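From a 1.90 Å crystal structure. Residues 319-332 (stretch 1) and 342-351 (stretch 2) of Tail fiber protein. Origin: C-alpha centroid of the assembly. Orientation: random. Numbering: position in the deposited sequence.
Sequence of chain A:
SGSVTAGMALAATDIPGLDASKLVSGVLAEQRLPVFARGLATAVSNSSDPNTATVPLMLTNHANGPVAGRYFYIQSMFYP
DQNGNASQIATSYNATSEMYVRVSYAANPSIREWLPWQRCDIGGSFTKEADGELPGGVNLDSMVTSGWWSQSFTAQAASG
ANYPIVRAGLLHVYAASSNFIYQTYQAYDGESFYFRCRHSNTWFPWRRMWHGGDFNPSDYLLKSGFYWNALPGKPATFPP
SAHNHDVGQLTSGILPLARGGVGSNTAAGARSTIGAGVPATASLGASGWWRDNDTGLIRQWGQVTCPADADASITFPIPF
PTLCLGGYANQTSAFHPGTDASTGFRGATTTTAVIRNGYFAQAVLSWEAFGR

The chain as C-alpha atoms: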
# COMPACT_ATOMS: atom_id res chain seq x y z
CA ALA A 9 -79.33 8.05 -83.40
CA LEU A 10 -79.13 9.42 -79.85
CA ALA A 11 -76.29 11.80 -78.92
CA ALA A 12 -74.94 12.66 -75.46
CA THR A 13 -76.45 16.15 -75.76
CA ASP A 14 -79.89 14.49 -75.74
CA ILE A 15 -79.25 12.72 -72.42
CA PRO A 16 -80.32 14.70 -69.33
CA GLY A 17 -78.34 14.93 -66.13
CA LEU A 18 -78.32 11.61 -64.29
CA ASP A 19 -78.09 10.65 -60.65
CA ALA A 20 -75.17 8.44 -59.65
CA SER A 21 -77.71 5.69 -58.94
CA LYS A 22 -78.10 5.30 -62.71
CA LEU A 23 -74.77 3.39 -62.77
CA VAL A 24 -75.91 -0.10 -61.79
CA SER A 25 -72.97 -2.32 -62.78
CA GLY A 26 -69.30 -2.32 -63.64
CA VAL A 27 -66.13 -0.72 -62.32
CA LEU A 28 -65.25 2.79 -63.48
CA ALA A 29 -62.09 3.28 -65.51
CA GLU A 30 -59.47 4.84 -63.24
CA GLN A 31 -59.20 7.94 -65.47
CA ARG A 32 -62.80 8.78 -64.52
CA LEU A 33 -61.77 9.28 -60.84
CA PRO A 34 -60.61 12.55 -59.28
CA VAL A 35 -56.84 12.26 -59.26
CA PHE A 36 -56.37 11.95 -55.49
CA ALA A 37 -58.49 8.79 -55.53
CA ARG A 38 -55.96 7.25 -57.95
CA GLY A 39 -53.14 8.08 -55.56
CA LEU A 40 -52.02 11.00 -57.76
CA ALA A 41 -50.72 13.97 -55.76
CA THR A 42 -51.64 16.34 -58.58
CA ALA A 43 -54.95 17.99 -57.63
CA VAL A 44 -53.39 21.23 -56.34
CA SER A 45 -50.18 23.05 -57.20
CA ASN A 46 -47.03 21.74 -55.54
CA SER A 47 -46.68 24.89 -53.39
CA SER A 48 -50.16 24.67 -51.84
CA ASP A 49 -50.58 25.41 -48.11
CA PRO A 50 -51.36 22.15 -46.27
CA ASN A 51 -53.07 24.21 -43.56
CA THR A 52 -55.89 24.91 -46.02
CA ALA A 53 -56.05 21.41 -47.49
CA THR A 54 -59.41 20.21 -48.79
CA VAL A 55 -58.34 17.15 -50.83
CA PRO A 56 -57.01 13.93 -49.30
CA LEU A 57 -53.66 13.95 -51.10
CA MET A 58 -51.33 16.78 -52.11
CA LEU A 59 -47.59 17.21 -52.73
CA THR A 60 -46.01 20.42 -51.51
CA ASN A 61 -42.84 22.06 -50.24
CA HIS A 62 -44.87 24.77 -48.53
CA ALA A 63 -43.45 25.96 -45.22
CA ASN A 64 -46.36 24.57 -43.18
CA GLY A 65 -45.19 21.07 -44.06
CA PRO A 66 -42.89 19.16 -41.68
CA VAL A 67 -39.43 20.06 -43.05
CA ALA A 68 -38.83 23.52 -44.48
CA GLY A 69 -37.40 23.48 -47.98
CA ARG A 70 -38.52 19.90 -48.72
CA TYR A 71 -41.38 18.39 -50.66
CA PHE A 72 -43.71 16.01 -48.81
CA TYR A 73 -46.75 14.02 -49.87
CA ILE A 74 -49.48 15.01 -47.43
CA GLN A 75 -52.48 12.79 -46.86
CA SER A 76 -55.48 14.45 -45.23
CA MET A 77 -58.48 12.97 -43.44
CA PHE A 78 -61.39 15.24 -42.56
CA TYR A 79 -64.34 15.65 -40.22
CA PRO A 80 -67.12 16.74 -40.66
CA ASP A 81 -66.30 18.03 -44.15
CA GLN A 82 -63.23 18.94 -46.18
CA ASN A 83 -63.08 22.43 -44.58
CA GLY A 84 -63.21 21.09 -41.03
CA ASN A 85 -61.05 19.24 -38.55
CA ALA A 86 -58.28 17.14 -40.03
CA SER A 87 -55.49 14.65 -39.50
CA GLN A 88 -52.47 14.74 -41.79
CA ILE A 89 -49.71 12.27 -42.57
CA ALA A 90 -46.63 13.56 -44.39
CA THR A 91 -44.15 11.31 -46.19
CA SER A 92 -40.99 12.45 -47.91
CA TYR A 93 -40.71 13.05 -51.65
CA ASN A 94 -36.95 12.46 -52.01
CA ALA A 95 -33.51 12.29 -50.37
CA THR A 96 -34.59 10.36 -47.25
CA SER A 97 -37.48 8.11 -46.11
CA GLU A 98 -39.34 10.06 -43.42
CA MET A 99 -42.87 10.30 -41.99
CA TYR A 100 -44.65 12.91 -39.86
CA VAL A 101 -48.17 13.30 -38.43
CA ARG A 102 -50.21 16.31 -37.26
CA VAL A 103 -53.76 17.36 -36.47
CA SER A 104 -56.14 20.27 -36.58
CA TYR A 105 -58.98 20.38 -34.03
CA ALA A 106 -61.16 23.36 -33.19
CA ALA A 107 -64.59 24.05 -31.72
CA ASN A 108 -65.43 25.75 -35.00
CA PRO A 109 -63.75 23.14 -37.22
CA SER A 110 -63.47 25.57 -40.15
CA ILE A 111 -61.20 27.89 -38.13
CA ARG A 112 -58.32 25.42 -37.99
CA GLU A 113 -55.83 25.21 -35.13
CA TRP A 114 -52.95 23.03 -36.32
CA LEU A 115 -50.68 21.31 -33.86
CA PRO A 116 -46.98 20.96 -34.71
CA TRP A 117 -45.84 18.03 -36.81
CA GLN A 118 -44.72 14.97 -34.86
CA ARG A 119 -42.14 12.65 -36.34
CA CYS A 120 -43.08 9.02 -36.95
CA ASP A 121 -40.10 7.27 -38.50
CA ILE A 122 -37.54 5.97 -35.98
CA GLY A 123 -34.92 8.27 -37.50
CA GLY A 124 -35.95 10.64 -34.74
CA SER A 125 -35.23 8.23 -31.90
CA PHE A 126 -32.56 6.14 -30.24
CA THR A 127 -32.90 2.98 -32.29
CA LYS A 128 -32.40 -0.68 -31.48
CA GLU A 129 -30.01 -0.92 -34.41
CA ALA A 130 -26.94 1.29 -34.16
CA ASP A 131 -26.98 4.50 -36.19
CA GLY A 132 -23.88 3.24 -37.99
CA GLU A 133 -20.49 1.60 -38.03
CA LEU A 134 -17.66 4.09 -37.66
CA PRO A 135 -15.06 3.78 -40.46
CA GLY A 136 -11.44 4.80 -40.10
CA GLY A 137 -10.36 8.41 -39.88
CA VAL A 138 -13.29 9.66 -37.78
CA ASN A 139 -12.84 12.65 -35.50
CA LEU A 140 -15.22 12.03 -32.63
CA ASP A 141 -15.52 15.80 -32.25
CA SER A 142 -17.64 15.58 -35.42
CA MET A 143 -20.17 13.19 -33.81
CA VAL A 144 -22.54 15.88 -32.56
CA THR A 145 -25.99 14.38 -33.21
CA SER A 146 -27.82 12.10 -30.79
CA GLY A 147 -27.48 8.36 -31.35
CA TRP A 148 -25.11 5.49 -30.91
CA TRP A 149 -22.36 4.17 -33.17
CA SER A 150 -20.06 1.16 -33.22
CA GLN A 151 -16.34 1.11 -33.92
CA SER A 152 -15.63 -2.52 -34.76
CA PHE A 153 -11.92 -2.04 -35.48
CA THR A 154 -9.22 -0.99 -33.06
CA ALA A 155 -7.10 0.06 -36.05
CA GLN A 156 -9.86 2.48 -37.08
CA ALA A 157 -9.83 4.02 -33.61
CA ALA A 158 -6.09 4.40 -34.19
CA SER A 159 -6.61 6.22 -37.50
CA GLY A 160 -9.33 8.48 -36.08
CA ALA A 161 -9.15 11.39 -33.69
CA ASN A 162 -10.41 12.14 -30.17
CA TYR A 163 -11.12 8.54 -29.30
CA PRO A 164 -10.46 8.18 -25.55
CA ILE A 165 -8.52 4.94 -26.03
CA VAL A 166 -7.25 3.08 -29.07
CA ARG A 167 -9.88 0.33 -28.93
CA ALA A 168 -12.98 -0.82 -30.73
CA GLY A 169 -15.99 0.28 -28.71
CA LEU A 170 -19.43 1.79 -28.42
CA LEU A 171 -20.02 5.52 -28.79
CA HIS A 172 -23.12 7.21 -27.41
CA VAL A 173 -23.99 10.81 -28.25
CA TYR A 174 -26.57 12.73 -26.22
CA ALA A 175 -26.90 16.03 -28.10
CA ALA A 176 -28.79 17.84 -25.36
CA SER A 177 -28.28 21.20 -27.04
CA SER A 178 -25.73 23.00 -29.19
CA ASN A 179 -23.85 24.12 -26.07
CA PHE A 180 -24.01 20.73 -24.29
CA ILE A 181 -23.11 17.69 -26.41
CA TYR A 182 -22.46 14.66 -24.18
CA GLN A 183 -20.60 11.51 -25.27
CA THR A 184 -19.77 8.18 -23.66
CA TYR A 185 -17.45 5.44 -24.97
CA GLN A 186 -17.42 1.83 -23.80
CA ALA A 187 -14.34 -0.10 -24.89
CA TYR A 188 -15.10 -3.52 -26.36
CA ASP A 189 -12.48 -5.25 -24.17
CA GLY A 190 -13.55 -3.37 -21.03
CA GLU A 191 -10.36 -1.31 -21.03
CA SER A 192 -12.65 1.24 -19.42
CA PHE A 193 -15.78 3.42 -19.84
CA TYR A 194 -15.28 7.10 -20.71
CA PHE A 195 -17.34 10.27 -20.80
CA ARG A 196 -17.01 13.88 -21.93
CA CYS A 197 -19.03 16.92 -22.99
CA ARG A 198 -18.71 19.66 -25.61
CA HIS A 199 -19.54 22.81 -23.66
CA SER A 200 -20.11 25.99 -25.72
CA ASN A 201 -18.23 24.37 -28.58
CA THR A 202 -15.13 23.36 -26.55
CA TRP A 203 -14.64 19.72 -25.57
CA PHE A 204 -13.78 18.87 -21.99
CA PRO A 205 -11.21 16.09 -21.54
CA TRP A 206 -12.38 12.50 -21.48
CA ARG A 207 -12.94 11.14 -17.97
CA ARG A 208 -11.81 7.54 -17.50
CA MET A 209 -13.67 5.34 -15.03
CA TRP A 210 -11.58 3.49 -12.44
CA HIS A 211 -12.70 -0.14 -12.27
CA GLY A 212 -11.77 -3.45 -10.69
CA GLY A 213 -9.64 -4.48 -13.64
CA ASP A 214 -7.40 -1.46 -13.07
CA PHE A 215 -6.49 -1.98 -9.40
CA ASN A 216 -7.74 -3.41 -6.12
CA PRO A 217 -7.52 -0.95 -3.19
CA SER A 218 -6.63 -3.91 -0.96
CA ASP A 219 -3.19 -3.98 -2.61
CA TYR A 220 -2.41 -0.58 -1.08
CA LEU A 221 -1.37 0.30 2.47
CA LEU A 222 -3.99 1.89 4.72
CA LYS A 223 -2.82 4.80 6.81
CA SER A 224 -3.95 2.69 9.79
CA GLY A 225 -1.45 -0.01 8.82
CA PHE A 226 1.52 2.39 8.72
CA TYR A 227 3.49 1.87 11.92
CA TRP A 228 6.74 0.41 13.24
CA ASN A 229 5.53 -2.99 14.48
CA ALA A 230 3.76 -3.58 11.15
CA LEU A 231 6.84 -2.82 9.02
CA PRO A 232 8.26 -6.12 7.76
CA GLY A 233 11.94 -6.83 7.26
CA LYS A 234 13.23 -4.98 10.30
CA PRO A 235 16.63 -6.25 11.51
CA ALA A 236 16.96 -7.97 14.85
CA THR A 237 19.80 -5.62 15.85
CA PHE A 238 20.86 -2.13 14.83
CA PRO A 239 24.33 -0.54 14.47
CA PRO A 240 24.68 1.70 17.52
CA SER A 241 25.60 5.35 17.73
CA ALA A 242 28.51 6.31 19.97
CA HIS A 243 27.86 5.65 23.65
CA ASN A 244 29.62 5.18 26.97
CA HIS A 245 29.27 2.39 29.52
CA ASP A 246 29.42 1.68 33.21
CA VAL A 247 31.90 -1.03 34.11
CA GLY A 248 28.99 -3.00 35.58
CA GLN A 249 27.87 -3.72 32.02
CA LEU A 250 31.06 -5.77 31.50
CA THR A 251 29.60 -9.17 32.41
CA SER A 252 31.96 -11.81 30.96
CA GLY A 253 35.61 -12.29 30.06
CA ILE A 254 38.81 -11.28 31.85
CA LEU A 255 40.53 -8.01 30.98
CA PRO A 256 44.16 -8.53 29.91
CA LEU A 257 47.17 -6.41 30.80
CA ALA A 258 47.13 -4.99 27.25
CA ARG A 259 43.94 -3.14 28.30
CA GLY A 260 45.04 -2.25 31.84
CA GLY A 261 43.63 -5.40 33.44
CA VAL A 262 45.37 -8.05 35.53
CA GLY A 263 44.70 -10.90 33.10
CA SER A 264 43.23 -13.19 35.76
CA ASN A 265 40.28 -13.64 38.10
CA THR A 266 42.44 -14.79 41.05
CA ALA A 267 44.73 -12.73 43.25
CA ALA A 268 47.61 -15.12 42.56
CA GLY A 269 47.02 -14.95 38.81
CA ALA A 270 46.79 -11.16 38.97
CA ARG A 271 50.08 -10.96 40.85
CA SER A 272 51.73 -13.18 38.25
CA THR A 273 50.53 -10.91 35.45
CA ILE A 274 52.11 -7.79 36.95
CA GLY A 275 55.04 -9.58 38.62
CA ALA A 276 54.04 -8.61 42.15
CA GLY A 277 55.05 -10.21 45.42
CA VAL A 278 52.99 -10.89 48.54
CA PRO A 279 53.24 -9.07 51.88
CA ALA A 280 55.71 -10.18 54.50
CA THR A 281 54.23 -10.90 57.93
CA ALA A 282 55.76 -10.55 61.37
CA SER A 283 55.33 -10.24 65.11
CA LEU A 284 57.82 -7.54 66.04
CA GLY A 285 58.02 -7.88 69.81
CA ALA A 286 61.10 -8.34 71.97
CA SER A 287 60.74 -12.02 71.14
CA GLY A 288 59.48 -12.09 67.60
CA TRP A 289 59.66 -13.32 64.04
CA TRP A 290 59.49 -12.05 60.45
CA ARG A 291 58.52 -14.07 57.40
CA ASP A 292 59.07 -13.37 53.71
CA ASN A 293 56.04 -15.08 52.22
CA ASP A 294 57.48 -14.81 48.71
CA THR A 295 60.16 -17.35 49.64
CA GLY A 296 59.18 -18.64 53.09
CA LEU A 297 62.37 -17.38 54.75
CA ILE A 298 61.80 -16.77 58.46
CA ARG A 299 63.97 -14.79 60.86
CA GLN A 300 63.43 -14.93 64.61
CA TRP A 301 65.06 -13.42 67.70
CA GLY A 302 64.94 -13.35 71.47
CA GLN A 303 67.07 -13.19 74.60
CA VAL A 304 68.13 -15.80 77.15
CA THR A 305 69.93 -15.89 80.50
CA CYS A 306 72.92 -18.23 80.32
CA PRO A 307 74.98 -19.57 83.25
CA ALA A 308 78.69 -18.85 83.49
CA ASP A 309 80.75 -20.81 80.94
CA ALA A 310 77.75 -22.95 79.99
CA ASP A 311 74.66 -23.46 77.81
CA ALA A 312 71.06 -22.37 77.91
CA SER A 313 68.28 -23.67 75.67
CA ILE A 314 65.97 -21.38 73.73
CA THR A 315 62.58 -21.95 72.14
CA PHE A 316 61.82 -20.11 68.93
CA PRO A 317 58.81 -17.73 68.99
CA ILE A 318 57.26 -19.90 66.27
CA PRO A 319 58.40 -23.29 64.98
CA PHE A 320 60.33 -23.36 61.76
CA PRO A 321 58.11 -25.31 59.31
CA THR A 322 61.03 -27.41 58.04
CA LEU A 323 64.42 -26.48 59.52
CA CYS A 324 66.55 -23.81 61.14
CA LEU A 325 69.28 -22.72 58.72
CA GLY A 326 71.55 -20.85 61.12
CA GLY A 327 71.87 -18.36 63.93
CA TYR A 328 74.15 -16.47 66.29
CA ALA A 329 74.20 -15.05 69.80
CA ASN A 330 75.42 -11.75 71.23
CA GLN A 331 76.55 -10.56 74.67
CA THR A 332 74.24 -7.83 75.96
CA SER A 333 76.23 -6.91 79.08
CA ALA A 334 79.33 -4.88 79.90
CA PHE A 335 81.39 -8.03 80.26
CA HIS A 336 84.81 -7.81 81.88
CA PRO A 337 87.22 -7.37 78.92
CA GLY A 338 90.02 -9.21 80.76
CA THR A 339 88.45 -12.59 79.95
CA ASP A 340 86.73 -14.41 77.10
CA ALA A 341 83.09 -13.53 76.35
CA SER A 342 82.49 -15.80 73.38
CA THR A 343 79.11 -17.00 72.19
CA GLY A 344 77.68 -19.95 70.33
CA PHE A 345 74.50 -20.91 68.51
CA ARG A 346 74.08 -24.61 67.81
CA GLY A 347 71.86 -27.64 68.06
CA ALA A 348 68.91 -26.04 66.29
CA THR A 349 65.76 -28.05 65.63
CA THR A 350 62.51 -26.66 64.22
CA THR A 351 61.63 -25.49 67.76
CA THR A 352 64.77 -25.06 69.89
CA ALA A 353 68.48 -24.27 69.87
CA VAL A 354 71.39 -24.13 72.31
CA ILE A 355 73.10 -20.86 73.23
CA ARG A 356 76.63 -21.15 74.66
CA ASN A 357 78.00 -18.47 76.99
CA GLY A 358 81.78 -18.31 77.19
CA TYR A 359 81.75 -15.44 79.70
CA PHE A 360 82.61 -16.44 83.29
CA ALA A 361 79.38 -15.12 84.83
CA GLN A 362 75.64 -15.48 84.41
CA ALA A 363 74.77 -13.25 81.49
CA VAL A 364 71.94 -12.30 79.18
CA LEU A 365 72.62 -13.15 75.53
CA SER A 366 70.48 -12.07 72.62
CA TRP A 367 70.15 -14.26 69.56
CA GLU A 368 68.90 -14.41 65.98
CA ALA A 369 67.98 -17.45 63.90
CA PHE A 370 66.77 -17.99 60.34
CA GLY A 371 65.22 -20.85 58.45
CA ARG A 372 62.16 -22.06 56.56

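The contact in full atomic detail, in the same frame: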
# COMPACT_ATOMS: atom_id res chain seq x y z
N PRO A 319 57.60 -22.21 65.56
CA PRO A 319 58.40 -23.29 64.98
C PRO A 319 58.76 -22.98 63.54
O PRO A 319 57.95 -22.41 62.78
CB PRO A 319 57.46 -24.51 65.05
CG PRO A 319 56.37 -24.12 65.98
CD PRO A 319 56.21 -22.65 65.85
N PHE A 320 59.97 -23.35 63.17
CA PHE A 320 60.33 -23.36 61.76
C PHE A 320 59.57 -24.49 61.07
O PHE A 320 59.54 -25.62 61.58
CB PHE A 320 61.83 -23.54 61.57
CG PHE A 320 62.64 -22.32 61.91
CD1 PHE A 320 62.66 -21.22 61.06
CD2 PHE A 320 63.43 -22.29 63.07
CE1 PHE A 320 63.43 -20.10 61.36
CE2 PHE A 320 64.20 -21.16 63.37
CZ PHE A 320 64.20 -20.08 62.53
N PRO A 321 58.88 -24.23 59.95
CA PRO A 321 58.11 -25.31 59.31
C PRO A 321 58.94 -26.51 58.92
O PRO A 321 58.46 -27.65 59.03
CB PRO A 321 57.51 -24.61 58.08
CG PRO A 321 57.36 -23.20 58.51
CD PRO A 321 58.55 -22.90 59.39
N THR A 322 60.19 -26.31 58.50
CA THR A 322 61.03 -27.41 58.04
C THR A 322 62.36 -27.48 58.78
O THR A 322 62.70 -28.54 59.31
CB THR A 322 61.26 -27.28 56.53
OG1 THR A 322 60.00 -27.32 55.85
CG2 THR A 322 62.12 -28.42 56.01
N LEU A 323 63.15 -26.41 58.81
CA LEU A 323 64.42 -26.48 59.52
C LEU A 323 64.95 -25.09 59.82
O LEU A 323 64.64 -24.12 59.14
CB LEU A 323 65.48 -27.27 58.74
CG LEU A 323 66.27 -26.54 57.66
CD1 LEU A 323 67.35 -27.43 57.09
CD2 LEU A 323 65.35 -26.05 56.55
N CYS A 324 65.77 -25.01 60.86
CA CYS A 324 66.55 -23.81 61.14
C CYS A 324 67.82 -23.86 60.31
O CYS A 324 68.51 -24.89 60.28
CB CYS A 324 66.87 -23.74 62.63
SG CYS A 324 67.99 -22.43 63.04
N LEU A 325 68.12 -22.77 59.60
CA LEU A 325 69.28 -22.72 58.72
C LEU A 325 70.54 -22.16 59.39
O LEU A 325 71.65 -22.38 58.89
CB LEU A 325 68.97 -21.89 57.48
CG LEU A 325 68.02 -22.56 56.48
CD1 LEU A 325 67.63 -21.58 55.38
CD2 LEU A 325 68.66 -23.82 55.90
N GLY A 326 70.40 -21.44 60.48
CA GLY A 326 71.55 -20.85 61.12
C GLY A 326 71.12 -19.85 62.16
O GLY A 326 69.93 -19.57 62.33
N GLY A 327 72.12 -19.32 62.87
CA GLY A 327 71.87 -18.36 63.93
C GLY A 327 73.17 -17.91 64.56
O GLY A 327 74.27 -18.36 64.18
N TYR A 328 73.03 -16.99 65.51
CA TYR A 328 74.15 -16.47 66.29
C TYR A 328 73.61 -15.96 67.62
O TYR A 328 72.39 -15.78 67.79
CB TYR A 328 74.88 -15.34 65.54
CG TYR A 328 74.11 -14.05 65.57
CD1 TYR A 328 74.20 -13.18 66.65
CD2 TYR A 328 73.27 -13.69 64.51
CE1 TYR A 328 73.48 -12.03 66.70
CE2 TYR A 328 72.56 -12.52 64.53
CZ TYR A 328 72.66 -11.68 65.64
OH TYR A 328 71.95 -10.51 65.69
N ALA A 329 74.53 -15.71 68.55
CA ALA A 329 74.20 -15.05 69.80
C ALA A 329 75.15 -13.89 70.06
O ALA A 329 76.24 -13.83 69.49
CB ALA A 329 74.26 -16.03 70.98
N ASN A 330 74.74 -12.99 70.94
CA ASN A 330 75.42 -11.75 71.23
C ASN A 330 75.35 -11.42 72.72
O ASN A 330 74.29 -11.58 73.33
CB ASN A 330 74.78 -10.60 70.41
CG ASN A 330 75.03 -9.23 71.03
OD1 ASN A 330 76.10 -8.63 70.85
ND2 ASN A 330 74.06 -8.76 71.77
N GLN A 331 76.49 -11.00 73.28
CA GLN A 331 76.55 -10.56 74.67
C GLN A 331 75.91 -9.20 74.82
O GLN A 331 76.29 -8.25 74.14
CB GLN A 331 78.01 -10.50 75.15
CG GLN A 331 78.78 -11.81 75.09
CD GLN A 331 78.44 -12.74 76.26
OE1 GLN A 331 77.73 -12.34 77.19
NE2 GLN A 331 78.94 -13.98 76.20
N THR A 332 74.94 -9.08 75.74
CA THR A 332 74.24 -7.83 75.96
C THR A 332 74.73 -7.07 77.17
O THR A 332 74.17 -6.02 77.49
CB THR A 332 72.73 -8.06 76.11
OG1 THR A 332 72.46 -8.70 77.35
CG2 THR A 332 72.21 -8.92 74.97
N SER A 342 82.93 -15.20 74.62
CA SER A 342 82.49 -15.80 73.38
C SER A 342 81.04 -16.25 73.48
O SER A 342 80.47 -16.35 74.55
CB SER A 342 83.39 -17.00 73.02
OG SER A 342 84.65 -16.56 72.62
N THR A 343 80.47 -16.55 72.31
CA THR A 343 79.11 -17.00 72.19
C THR A 343 79.04 -18.18 71.23
O THR A 343 79.95 -18.42 70.43
CB THR A 343 78.20 -15.87 71.66
OG1 THR A 343 78.64 -15.49 70.36
CG2 THR A 343 78.25 -14.68 72.58
N GLY A 344 77.92 -18.89 71.28
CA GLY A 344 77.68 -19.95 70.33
C GLY A 344 76.19 -20.15 70.11
O GLY A 344 75.37 -19.98 71.03
N PHE A 345 75.85 -20.51 68.88
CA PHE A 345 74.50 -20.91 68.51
C PHE A 345 74.61 -22.26 67.82
O PHE A 345 75.36 -22.40 66.84
CB PHE A 345 73.86 -19.87 67.61
CG PHE A 345 72.46 -20.23 67.15
CD1 PHE A 345 72.26 -21.12 66.12
CD2 PHE A 345 71.37 -19.62 67.74
CE1 PHE A 345 70.98 -21.43 65.69
CE2 PHE A 345 70.08 -19.92 67.31
CZ PHE A 345 69.89 -20.84 66.29
N ARG A 346 73.92 -23.27 68.34
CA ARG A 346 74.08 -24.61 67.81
C ARG A 346 72.88 -25.45 68.20
O ARG A 346 72.02 -25.04 68.98
CB ARG A 346 75.37 -25.26 68.31
CG ARG A 346 75.26 -25.92 69.68
CD ARG A 346 76.62 -26.40 70.18
NE ARG A 346 76.51 -27.23 71.39
CZ ARG A 346 76.48 -26.73 72.63
NH1 ARG A 346 76.56 -25.43 72.84
NH2 ARG A 346 76.39 -27.56 73.67
N GLY A 347 72.84 -26.66 67.64
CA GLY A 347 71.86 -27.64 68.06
C GLY A 347 70.44 -27.28 67.71
O GLY A 347 69.51 -27.68 68.43
N ALA A 348 70.24 -26.54 66.63
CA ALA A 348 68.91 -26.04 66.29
C ALA A 348 68.04 -27.15 65.72
O ALA A 348 68.45 -27.87 64.81
CB ALA A 348 69.02 -24.90 65.28
N THR A 349 66.82 -27.26 66.24
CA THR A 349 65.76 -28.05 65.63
C THR A 349 64.75 -27.07 65.02
O THR A 349 65.02 -25.88 64.89
CB THR A 349 65.10 -28.99 66.65
OG1 THR A 349 64.32 -28.23 67.59
CG2 THR A 349 66.17 -29.78 67.40
N THR A 350 63.55 -27.57 64.68
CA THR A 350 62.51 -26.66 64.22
C THR A 350 61.99 -25.78 65.36
O THR A 350 61.37 -24.75 65.10
CB THR A 350 61.34 -27.42 63.62
OG1 THR A 350 60.90 -28.41 64.56
CG2 THR A 350 61.76 -28.09 62.32
N THR A 351 62.23 -26.18 66.62
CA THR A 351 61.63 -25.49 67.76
C THR A 351 62.61 -24.95 68.78
O THR A 351 62.24 -24.03 69.52
CB THR A 351 60.66 -26.44 68.49
OG1 THR A 351 61.34 -27.63 68.90
CG2 THR A 351 59.49 -26.82 67.57
O HOH W 1 66.56 -27.49 62.21
O HOH W 2 77.31 -16.54 68.00

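Two roughly antiparallel strands lie side by side here with no direct backbone hydrogen bond between them, joined instead by an aromatic ring packed on glycine, by bridging waters, and by a polar contact near each end. Strands 324-331 and 343-346 run at 155° to one another and approach to 5.2 Å.

F345 is the centrepiece. Its CA-to-CB bond points toward the first stretch, and the ring lays one face over G327, whose CA sits 3.6 Å from the ring centroid, 13° off the normal, in a CH-pi contact. Glycine suits this place because a CB would point toward the ring and fall 2.5 Å from F345 CZ, a clash. At the ring edge lies the sulfur of C324, with SG 4.1 Å from F345 CZ; the same SG packs 3.5 Å from A348 CB, so a small, polarizable side chain touches both the ring edge and the methyl. Water 1 bridges the two backbones here, accepting from C324 N (2.9 Å) and donating to A348 O (3.2 Å).

Farther along, A329 and T343 point toward each other, their CB atoms 4.0 Å apart, a closeness that small side chains allow. Water 2 accepts from A329 N at 3.0 Å and lies 2.9 Å from T343 OG1, linking the strands where their amides do not pair directly. Beyond them, the long side chain of Q331 brings its amide within reach of the other backbone, and NE2 donates to S342 O at 3.3 Å.

At the other end, the loops meet through the one direct backbone hydrogen bond, from F320 N to T350 O (2.8 Å, 155°). P319 has no amide hydrogen to offer, but its CA makes a CA-H...O contact with T350 O at 3.3 Å. The methyl of T350 also packs against the backbone, with CG2 3.2 Å from T322 O.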